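Local coordinates for diaminopimelate decarboxylase (Psychromonas ingrahamii, PDB 4XG1), which probably catalyses the pyridoxal-phosphate-dependent decarboxylation of meso-diaminopimelate to L-lysine, the final step of lysine biosynthesis by the diaminopimelate pathway, at residues M308-R313 with N385-A390; T26-Y31 with V285-V290; A319-I324 with R371-Y376. One frame throughout, in Å; residues are numbered along the deposited sequence.

Contact 1. Residues M308-R313 with N385-A390. With LLP ((2S)-2-amino-6-[[3-hydroxy-2-methyl-5-(phosphonooxymethyl)pyridin-4-yl]methylideneamino]hexanoic acid), chain T.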
loop_
_atom_site.group_PDB
_atom_site.type_symbol
_atom_site.label_atom_id
_atom_site.label_comp_id
_atom_site.label_asym_id
_atom_site.label_seq_id
_atom_site.Cartn_x
_atom_site.Cartn_y
_atom_site.Cartn_z
ATOM N N MET B 308 0.856 -6.744 6.336
ATOM C CA MET B 308 0.846 -6.266 4.978
ATOM C C MET B 308 0.967 -4.754 4.885
ATOM O O MET B 308 1.427 -4.243 3.863
ATOM C CB MET B 308 -0.401 -6.766 4.224
ATOM C CG MET B 308 -1.672 -6.109 4.701
ATOM S SD MET B 308 -3.163 -6.803 3.962
ATOM C CE MET B 308 -3.119 -5.877 2.454
ATOM N N ASN B 309 0.582 -4.030 5.921
ATOM C CA ASN B 309 0.830 -2.580 5.919
ATOM C C ASN B 309 2.297 -2.226 6.121
ATOM O O ASN B 309 2.719 -1.128 5.763
ATOM C CB ASN B 309 0.035 -1.847 6.972
ATOM C CG ASN B 309 0.611 -2.067 8.344
ATOM O OD1 ASN B 309 0.640 -3.219 8.828
ATOM N ND2 ASN B 309 1.118 -1.008 8.962
ATOM N N ASP B 310 3.071 -3.138 6.694
ATOM C CA ASP B 310 4.522 -2.931 6.821
ATOM C C ASP B 310 5.237 -3.419 5.560
ATOM O O ASP B 310 6.170 -2.769 5.076
ATOM C CB ASP B 310 4.993 -3.695 8.012
ATOM C CG ASP B 310 4.328 -3.260 9.279
ATOM O OD1 ASP B 310 4.561 -2.100 9.709
ATOM O OD2 ASP B 310 3.687 -4.114 9.921
ATOM N N LEU B 311 4.760 -4.558 5.022
ATOM C CA LEU B 311 5.359 -5.180 3.853
ATOM C C LEU B 311 4.306 -5.806 3.024
ATOM O O LEU B 311 3.719 -6.848 3.391
ATOM C CB LEU B 311 6.361 -6.265 4.265
ATOM C CG LEU B 311 7.020 -7.062 3.137
ATOM C CD1 LEU B 311 8.008 -6.216 2.368
ATOM C CD2 LEU B 311 7.760 -8.250 3.700
ATOM N N ILE B 312 4.058 -5.223 1.857
ATOM C CA ILE B 312 2.914 -5.673 1.051
ATOM C C ILE B 312 3.262 -6.690 -0.038
ATOM O O ILE B 312 2.379 -7.244 -0.691
ATOM C CB ILE B 312 2.166 -4.473 0.466
ATOM C CG1 ILE B 312 0.717 -4.870 0.123
ATOM C CG2 ILE B 312 2.868 -3.965 -0.772
ATOM C CD1 ILE B 312 -0.210 -3.717 -0.123
ATOM N N ARG B 313 4.542 -6.933 -0.242
ATOM C CA ARG B 313 4.985 -7.666 -1.441
ATOM C C ARG B 313 4.382 -9.068 -1.492
ATOM O O ARG B 313 3.886 -9.488 -2.533
ATOM C CB ARG B 313 6.505 -7.705 -1.576
ATOM C CG ARG B 313 7.185 -6.356 -1.403
ATOM C CD ARG B 313 8.574 -6.262 -2.043
ATOM N NE ARG B 313 8.514 -6.654 -3.457
ATOM C CZ ARG B 313 8.891 -7.827 -3.968
ATOM N NH1 ARG B 313 9.387 -8.784 -3.195
ATOM N NH2 ARG B 313 8.784 -8.031 -5.275
ATOM N N ASN B 385 -5.631 -0.673 9.201
ATOM C CA ASN B 385 -5.983 -1.063 10.591
ATOM C C ASN B 385 -5.418 -0.076 11.613
ATOM O O ASN B 385 -5.274 -0.401 12.773
ATOM C CB ASN B 385 -5.489 -2.459 10.936
ATOM C CG ASN B 385 -6.325 -3.572 10.317
ATOM O OD1 ASN B 385 -6.179 -4.742 10.703
ATOM N ND2 ASN B 385 -7.133 -3.242 9.303
ATOM N N SER B 386 -5.104 1.145 11.175
ATOM C CA SER B 386 -4.604 2.174 12.043
ATOM C C SER B 386 -3.413 1.687 12.821
ATOM O O SER B 386 -3.318 1.895 14.023
ATOM C CB SER B 386 -5.703 2.699 12.977
ATOM O OG SER B 386 -6.681 3.431 12.231
ATOM N N ARG B 387 -2.492 1.046 12.095
ATOM C CA ARG B 387 -1.210 0.617 12.621
ATOM C C ARG B 387 -0.197 1.690 12.281
ATOM O O ARG B 387 -0.234 2.256 11.209
ATOM C CB ARG B 387 -0.792 -0.702 11.982
ATOM C CG ARG B 387 -1.686 -1.832 12.403
ATOM C CD ARG B 387 -1.514 -3.083 11.582
ATOM N NE ARG B 387 -0.110 -3.470 11.468
ATOM C CZ ARG B 387 0.603 -4.096 12.387
ATOM N NH1 ARG B 387 0.042 -4.423 13.540
ATOM N NH2 ARG B 387 1.891 -4.335 12.162
ATOM N N CYS B 388 0.693 1.981 13.201
ATOM C CA CYS B 388 1.761 2.944 12.992
ATOM C C CYS B 388 2.861 2.358 12.123
ATOM O O CYS B 388 3.214 1.216 12.294
ATOM C CB CYS B 388 2.366 3.328 14.336
ATOM S SG CYS B 388 1.208 4.274 15.313
ATOM N N ARG B 389 3.400 3.153 11.231
ATOM C CA ARG B 389 4.483 2.700 10.424
ATOM C C ARG B 389 5.731 2.423 11.265
ATOM O O ARG B 389 6.012 3.125 12.247
ATOM C CB ARG B 389 4.821 3.656 9.251
ATOM C CG ARG B 389 3.931 3.357 8.071
ATOM C CD ARG B 389 4.276 4.115 6.810
ATOM N NE ARG B 389 3.670 5.447 6.804
ATOM C CZ ARG B 389 3.191 6.071 5.744
ATOM N NH1 ARG B 389 2.683 7.258 5.930
ATOM N NH2 ARG B 389 3.182 5.533 4.530
ATOM N N ALA B 390 6.447 1.410 10.820
ATOM C CA ALA B 390 7.600 0.884 11.483
ATOM C C ALA B 390 8.739 1.860 11.546
ATOM O O ALA B 390 8.844 2.787 10.758
ATOM C CB ALA B 390 8.080 -0.350 10.731
HETATM N N1 LLP T . 13.135 3.178 -13.718
HETATM C C2 LLP T . 11.824 3.218 -13.978
HETATM C "C2'" LLP T . 11.312 4.159 -15.038
HETATM C C3 LLP T . 10.934 2.347 -13.186
HETATM O O3 LLP T . 9.603 2.328 -13.430
HETATM C C4 LLP T . 11.512 1.459 -12.172
HETATM C "C4'" LLP T . 10.698 0.514 -11.344
HETATM C C5 LLP T . 12.976 1.506 -11.981
HETATM C C6 LLP T . 13.703 2.389 -12.766
HETATM C "C5'" LLP T . 13.691 0.664 -10.960
HETATM O OP4 LLP T . 13.529 -0.683 -11.164
HETATM P P LLP T . 14.247 -1.806 -10.274
HETATM O OP1 LLP T . 13.990 -1.357 -8.843
HETATM O OP2 LLP T . 13.688 -3.176 -10.724
HETATM O OP3 LLP T . 15.718 -1.895 -10.723
HETATM N N LLP T . 6.625 -2.626 -6.369
HETATM C CA LLP T . 7.317 -3.665 -7.237
HETATM C CB LLP T . 8.497 -3.059 -7.987
HETATM C CG LLP T . 8.228 -2.603 -9.409
HETATM C CD LLP T . 8.752 -1.210 -9.678
HETATM C CE LLP T . 8.652 -0.885 -11.180
HETATM N NZ LLP T . 9.295 0.351 -11.671
HETATM C C LLP T . 7.877 -4.745 -6.343
HETATM O O LLP T . 7.832 -4.656 -5.128
HETATM O OXT LLP T . 8.416 -5.746 -6.786
HETATM O O HOH W 1 2.786 -1.304 11.570
HETATM O O HOH W 2 5.514 0.280 8.704
#
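Arg387 meets Asn309 along its chain and Asp310 at its tip. Its CB lies 3.6 Å from Asn309 ND2, and CD passes 3.5 Å from Asn309 OD1. A bend at chi3 (50°) then places NE for a hydrogen bond to Asn309 OD1 (2.8 Å), a donor standing above the amide plane. At the tip, NH2 makes a salt bridge with Asp310 OD2 (2.9 Å), which uses its syn lone pair. Both acceptors lie in the guanidinium plane, yet amide and carboxylate each stand almost perpendicular to that plane. NH2 also donates to Asp305 O, and OD2 accepts the backbone N-H of Ala307. The other carboxylate oxygen, Asp310 OD1, receives hydrogen bonds from two waters: one, 2.7 Å away, also bridges Asn309 ND2 and Cys388 O, while the second accepts from Ala390 N. A few residues on, Arg313 grips the LLP carboxylate through NE to O (2.7 Å) and NH2 to OXT (2.8 Å). An arginine suits this junction because its in-plane N-H groups can serve an amide and an acid together. With two donors on each oxygen and a cation beside it, Asp310 is likely to remain ionised in its buried setting.

Contact 2. Residues T26-Y31 with V285-V290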
loop_
_atom_site.group_PDB
_atom_site.type_symbol
_atom_site.label_atom_id
_atom_site.label_comp_id
_atom_site.label_asym_id
_atom_site.label_seq_id
_atom_site.Cartn_x
_atom_site.Cartn_y
_atom_site.Cartn_z
ATOM N N THR B 26 14.575 -0.306 19.849
ATOM C CA THR B 26 13.516 0.247 19.021
ATOM C C THR B 26 12.181 -0.490 19.120
ATOM O O THR B 26 11.153 0.077 18.817
ATOM C CB THR B 26 13.956 0.256 17.537
ATOM O OG1 THR B 26 13.085 1.102 16.779
ATOM C CG2 THR B 26 13.889 -1.129 16.963
ATOM N N GLY B 27 12.211 -1.766 19.479
ATOM C CA GLY B 27 11.040 -2.624 19.371
ATOM C C GLY B 27 10.767 -3.077 17.930
ATOM O O GLY B 27 11.357 -2.588 16.966
ATOM N N THR B 28 9.806 -3.968 17.773
ATOM C CA THR B 28 9.365 -4.413 16.477
ATOM C C THR B 28 7.950 -3.892 16.202
ATOM O O THR B 28 7.214 -3.625 17.147
ATOM C CB THR B 28 9.341 -5.955 16.435
ATOM O OG1 THR B 28 8.579 -6.460 17.540
ATOM C CG2 THR B 28 10.741 -6.460 16.520
ATOM N N PRO B 29 7.534 -3.809 14.943
ATOM C CA PRO B 29 8.347 -4.160 13.788
ATOM C C PRO B 29 9.339 -3.110 13.456
ATOM O O PRO B 29 9.154 -1.927 13.830
ATOM C CB PRO B 29 7.342 -4.239 12.642
ATOM C CG PRO B 29 6.190 -3.430 13.119
ATOM C CD PRO B 29 6.116 -3.698 14.581
ATOM N N ALA B 30 10.411 -3.533 12.803
ATOM C CA ALA B 30 11.486 -2.603 12.492
ATOM C C ALA B 30 12.202 -2.997 11.228
ATOM O O ALA B 30 12.555 -4.155 11.032
ATOM C CB ALA B 30 12.472 -2.556 13.629
ATOM N N TYR B 31 12.395 -2.031 10.351
ATOM C CA TYR B 31 13.231 -2.237 9.177
ATOM C C TYR B 31 14.644 -1.928 9.581
ATOM O O TYR B 31 14.877 -0.920 10.266
ATOM C CB TYR B 31 12.831 -1.296 8.043
ATOM C CG TYR B 31 11.698 -1.826 7.186
ATOM C CD1 TYR B 31 11.943 -2.771 6.187
ATOM C CD2 TYR B 31 10.393 -1.334 7.327
ATOM C CE1 TYR B 31 10.936 -3.250 5.399
ATOM C CE2 TYR B 31 9.385 -1.801 6.514
ATOM C CZ TYR B 31 9.654 -2.756 5.565
ATOM O OH TYR B 31 8.653 -3.229 4.716
ATOM N N VAL B 285 16.410 -5.734 6.025
ATOM C CA VAL B 285 15.509 -6.736 6.502
ATOM C C VAL B 285 14.390 -6.110 7.315
ATOM O O VAL B 285 14.466 -4.928 7.697
ATOM C CB VAL B 285 16.238 -7.765 7.388
ATOM C CG1 VAL B 285 17.349 -8.415 6.579
ATOM C CG2 VAL B 285 16.821 -7.122 8.633
ATOM N N LEU B 286 13.365 -6.911 7.589
ATOM C CA LEU B 286 12.292 -6.503 8.468
ATOM C C LEU B 286 12.189 -7.479 9.613
ATOM O O LEU B 286 11.987 -8.682 9.407
ATOM C CB LEU B 286 10.974 -6.483 7.723
ATOM C CG LEU B 286 9.696 -6.202 8.550
ATOM C CD1 LEU B 286 9.773 -4.847 9.215
ATOM C CD2 LEU B 286 8.456 -6.282 7.680
ATOM N N VAL B 287 12.328 -6.960 10.831
ATOM C CA VAL B 287 12.334 -7.803 12.025
ATOM C C VAL B 287 10.980 -7.732 12.692
ATOM O O VAL B 287 10.405 -6.641 12.797
ATOM C CB VAL B 287 13.367 -7.317 13.035
ATOM C CG1 VAL B 287 13.486 -8.322 14.170
ATOM C CG2 VAL B 287 14.704 -7.096 12.354
ATOM N N THR B 288 10.484 -8.873 13.148
ATOM C CA THR B 288 9.177 -8.922 13.739
ATOM C C THR B 288 9.165 -9.937 14.869
ATOM O O THR B 288 9.955 -10.863 14.895
ATOM C CB THR B 288 8.126 -9.263 12.677
ATOM O OG1 THR B 288 6.825 -9.316 13.274
ATOM C CG2 THR B 288 8.437 -10.592 12.041
ATOM N N LYS B 289 8.234 -9.782 15.788
ATOM C CA LYS B 289 8.148 -10.618 16.960
ATOM C C LYS B 289 6.938 -11.545 16.839
ATOM O O LYS B 289 5.849 -11.124 16.404
ATOM C CB LYS B 289 7.984 -9.731 18.177
ATOM C CG LYS B 289 7.806 -10.456 19.513
ATOM C CD LYS B 289 7.547 -9.448 20.633
ATOM C CE LYS B 289 6.432 -9.933 21.556
ATOM N NZ LYS B 289 5.591 -8.805 22.048
ATOM N N VAL B 290 7.131 -12.812 17.195
ATOM C CA VAL B 290 6.040 -13.781 17.209
ATOM C C VAL B 290 5.177 -13.480 18.427
ATOM O O VAL B 290 5.676 -13.455 19.561
ATOM C CB VAL B 290 6.587 -15.226 17.330
ATOM C CG1 VAL B 290 5.451 -16.223 17.398
ATOM C CG2 VAL B 290 7.490 -15.559 16.152
#
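Leu286 sets a methyl over the face of the Tyr31 ring: CD1 sits 3.9 Å from the ring centroid, only 6° off the normal, a CH-pi contact. Chi1 of 174° sets Leu286 CG anti to the backbone N, and chi2 of 60° then places CD1 over the ring. CD1 also touches Pro29 CB (4.2 Å), so this single methyl packs on both. The phenol oxygen of Tyr31 hydrogen-bonds to Asp310 O. An alanine in place of Tyr31 would probably leave Leu286 CD1 without the face it rests on and Asp310 O without its phenolic partner. On the other face lie Ala30 and Val287, an antiparallel hydrogen-bonded pair whose backbones exchange Ala30 N to Val287 O (3.1 Å) and Val287 N to Ala30 O (2.8 Å). Tyr31 and Leu286 form the following non-hydrogen-bonded pair. Before the strand, a cis peptide precedes Pro29, and Thr28 crosses Lys289 at about a right angle, with OG1 3.4 Å from Lys289 CB; that hydroxyl is hydrogen-bonded to Asp305, whose other carboxylate oxygen takes Thr288 OG1. The pairing of 30-34 with 284-294 brings an N-terminal strand into the mixed sheet beyond the TIM barrel, as in the C-terminal beta domain of class-II decarboxylases.

Contact 3. Residues A319-I324 with R371-Y376. With LLP ((2S)-2-amino-6-[[3-hydroxy-2-methyl-5-(phosphonooxymethyl)pyridin-4-yl]methylideneamino]hexanoic acid), chain T.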
loop_
_atom_site.group_PDB
_atom_site.type_symbol
_atom_site.label_atom_id
_atom_site.label_comp_id
_atom_site.label_asym_id
_atom_site.label_seq_id
_atom_site.Cartn_x
_atom_site.Cartn_y
_atom_site.Cartn_z
ATOM N N ALA B 319 4.980 -12.528 -3.535
ATOM C CA ALA B 319 6.407 -12.585 -3.489
ATOM C C ALA B 319 6.818 -13.529 -2.410
ATOM O O ALA B 319 6.157 -13.631 -1.356
ATOM C CB ALA B 319 6.990 -11.199 -3.223
ATOM N N TRP B 320 7.911 -14.237 -2.670
ATOM C CA TRP B 320 8.515 -15.140 -1.695
ATOM C C TRP B 320 9.667 -14.404 -1.081
ATOM O O TRP B 320 10.546 -13.974 -1.752
ATOM C CB TRP B 320 8.989 -16.429 -2.362
ATOM C CG TRP B 320 9.263 -17.581 -1.364
ATOM C CD1 TRP B 320 8.380 -18.559 -0.975
ATOM C CD2 TRP B 320 10.462 -17.792 -0.612
ATOM N NE1 TRP B 320 8.962 -19.367 -0.028
ATOM C CE2 TRP B 320 10.240 -18.931 0.213
ATOM C CE3 TRP B 320 11.690 -17.143 -0.564
ATOM C CZ2 TRP B 320 11.203 -19.443 1.081
ATOM C CZ3 TRP B 320 12.680 -17.661 0.295
ATOM C CH2 TRP B 320 12.421 -18.814 1.106
ATOM N N GLN B 321 9.594 -14.192 0.209
ATOM C CA GLN B 321 10.602 -13.488 0.950
ATOM C C GLN B 321 11.086 -14.454 2.051
ATOM O O GLN B 321 10.280 -15.049 2.776
ATOM C CB GLN B 321 9.935 -12.257 1.559
ATOM C CG GLN B 321 10.682 -10.979 1.263
ATOM C CD GLN B 321 10.160 -10.059 0.189
ATOM O OE1 GLN B 321 9.045 -10.102 -0.292
ATOM N NE2 GLN B 321 11.035 -9.187 -0.194
ATOM N N ASN B 322 12.382 -14.718 2.101
ATOM C CA ASN B 322 12.904 -15.682 3.036
ATOM C C ASN B 322 12.674 -15.170 4.469
ATOM O O ASN B 322 12.859 -13.994 4.741
ATOM C CB ASN B 322 14.399 -15.906 2.770
ATOM C CG ASN B 322 14.956 -17.132 3.494
ATOM O OD1 ASN B 322 14.236 -18.058 3.846
ATOM N ND2 ASN B 322 16.243 -17.141 3.683
ATOM N N ILE B 323 12.281 -16.072 5.363
ATOM C CA ILE B 323 12.023 -15.755 6.756
ATOM C C ILE B 323 12.880 -16.678 7.633
ATOM O O ILE B 323 12.707 -17.897 7.603
ATOM C CB ILE B 323 10.552 -15.933 7.097
ATOM C CG1 ILE B 323 9.698 -15.068 6.160
ATOM C CG2 ILE B 323 10.302 -15.552 8.549
ATOM C CD1 ILE B 323 8.186 -15.166 6.383
ATOM N N ILE B 324 13.796 -16.080 8.397
ATOM C CA ILE B 324 14.792 -16.794 9.161
ATOM C C ILE B 324 14.807 -16.359 10.630
ATOM O O ILE B 324 14.429 -15.239 10.950
ATOM C CB ILE B 324 16.195 -16.584 8.578
ATOM C CG1 ILE B 324 16.642 -15.142 8.729
ATOM C CG2 ILE B 324 16.201 -17.003 7.134
ATOM C CD1 ILE B 324 18.032 -14.891 8.196
ATOM N N ARG B 371 13.874 -11.399 5.039
ATOM C CA ARG B 371 14.969 -10.897 4.249
ATOM C C ARG B 371 14.500 -10.222 2.977
ATOM O O ARG B 371 13.384 -10.440 2.530
ATOM C CB ARG B 371 15.933 -12.012 3.933
ATOM C CG ARG B 371 16.734 -12.459 5.143
ATOM C CD ARG B 371 17.924 -13.359 4.797
ATOM N NE ARG B 371 18.498 -13.058 3.481
ATOM C CZ ARG B 371 19.438 -12.141 3.215
ATOM N NH1 ARG B 371 19.964 -11.386 4.186
ATOM N NH2 ARG B 371 19.832 -11.963 1.942
ATOM N N SER B 372 15.360 -9.391 2.419
ATOM C CA SER B 372 15.185 -8.843 1.092
ATOM C C SER B 372 14.070 -7.851 1.036
ATOM O O SER B 372 13.282 -7.825 0.080
ATOM C CB SER B 372 14.922 -9.954 0.068
ATOM O OG SER B 372 15.801 -11.044 0.260
ATOM N N THR B 373 13.997 -7.017 2.051
ATOM C CA THR B 373 12.898 -6.095 2.184
ATOM C C THR B 373 13.377 -4.651 2.101
ATOM O O THR B 373 12.662 -3.726 2.454
ATOM C CB THR B 373 12.158 -6.297 3.503
ATOM O OG1 THR B 373 13.064 -6.084 4.578
ATOM C CG2 THR B 373 11.564 -7.654 3.589
ATOM N N GLY B 374 14.579 -4.450 1.588
ATOM C CA GLY B 374 15.112 -3.101 1.477
ATOM C C GLY B 374 14.555 -2.317 0.292
ATOM O O GLY B 374 14.731 -1.095 0.227
ATOM N N ALA B 375 13.924 -3.015 -0.651
ATOM C CA ALA B 375 13.336 -2.392 -1.820
ATOM C C ALA B 375 11.853 -2.705 -1.882
ATOM O O ALA B 375 11.440 -3.835 -1.724
ATOM C CB ALA B 375 14.003 -2.920 -3.055
ATOM N N TYR B 376 11.056 -1.668 -2.087
ATOM C CA TYR B 376 9.615 -1.820 -2.180
ATOM C C TYR B 376 9.043 -2.407 -0.899
ATOM O O TYR B 376 8.055 -3.163 -0.925
ATOM C CB TYR B 376 9.264 -2.623 -3.426
ATOM C CG TYR B 376 9.938 -2.018 -4.631
ATOM C CD1 TYR B 376 9.496 -0.806 -5.153
ATOM C CD2 TYR B 376 11.030 -2.605 -5.216
ATOM C CE1 TYR B 376 10.111 -0.231 -6.250
ATOM C CE2 TYR B 376 11.677 -2.017 -6.314
ATOM C CZ TYR B 376 11.217 -0.844 -6.804
ATOM O OH TYR B 376 11.816 -0.248 -7.857
HETATM N N1 LLP T . 13.135 3.178 -13.718
HETATM C C2 LLP T . 11.824 3.218 -13.978
HETATM C "C2'" LLP T . 11.312 4.159 -15.038
HETATM C C3 LLP T . 10.934 2.347 -13.186
HETATM O O3 LLP T . 9.603 2.328 -13.430
HETATM C C4 LLP T . 11.512 1.459 -12.172
HETATM C "C4'" LLP T . 10.698 0.514 -11.344
HETATM C C5 LLP T . 12.976 1.506 -11.981
HETATM C C6 LLP T . 13.703 2.389 -12.766
HETATM C "C5'" LLP T . 13.691 0.664 -10.960
HETATM O OP4 LLP T . 13.529 -0.683 -11.164
HETATM P P LLP T . 14.247 -1.806 -10.274
HETATM O OP1 LLP T . 13.990 -1.357 -8.843
HETATM O OP2 LLP T . 13.688 -3.176 -10.724
HETATM O OP3 LLP T . 15.718 -1.895 -10.723
HETATM N N LLP T . 6.625 -2.626 -6.369
HETATM C CA LLP T . 7.317 -3.665 -7.237
HETATM C CB LLP T . 8.497 -3.059 -7.987
HETATM C CG LLP T . 8.228 -2.603 -9.409
HETATM C CD LLP T . 8.752 -1.210 -9.678
HETATM C CE LLP T . 8.652 -0.885 -11.180
HETATM N NZ LLP T . 9.295 0.351 -11.671
HETATM C C LLP T . 7.877 -4.745 -6.343
HETATM O O LLP T . 7.832 -4.656 -5.128
HETATM O OXT LLP T . 8.416 -5.746 -6.786
HETATM O O HOH W 3 14.736 -13.222 0.538
#
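Gln321 turns toward Arg371 and Ser372 through two torsions away from the staggered positions. A chi1 of -128° places CG on the side of Arg371 O, and chi2 of 102° bends the chain at CD; the amide nitrogen beyond it comes to Ser372 O. There NE2 makes a short but poorly directed, weak hydrogen bond to Ser372 O (2.6 Å), while Thr373 CG2 lies against the same amide nitrogen. The other end of the amide, OE1, accepts a weak hydrogen bond from Arg313 NH1. Glutamine suits the place because one amide can donate to a loop carbonyl and accept from an arginine. At the next residue of 319-324, Asn322 O accepts from Arg371 N (2.8 Å), a straighter bond than the side-chain one from Gln321 NE2. Ile324 CD1 packs on Arg371 CD (3.7 Å), and the guanidinium beyond continues to a salt bridge with Asp2. Farther along this loop, Tyr376 spreads one ring face over the LLP chain, with LLP CB 3.5 Å above the plane over the ring centre, and its OH donates to phosphate oxygen OP1 (2.6 Å). The chemistry is consistent with a second-shell part for Gln321, whose two weak bonds would link the loop that carries Tyr376 to Arg313, which holds the LLP carboxylate.

In the fold
Contacts 1 and 2 are buried, whereas contact 3 is only partly so. Contact 1 joins two loops next to the second subunit, and its chemistry is charged and water-bridged; contact 2, which no other chain touches, relies on strand pairing and apolar packing. Contact 3 is polar but has no ion pair across it, and runs from the end of a sheet strand into the pocket. Contacts 2 and 3 reach the same mixed sheet, and Thr373 packs on the backbone of Val285 and Leu286. Contact 1 meets contact 2 where Ala390 CB packs on Pro29 O. Along the chain contact 3 is nested within the loop closed by contact 1, and both touch LLP, one at its carboxylate and the other through a ring face on its aliphatic chain and a bond to its phosphate.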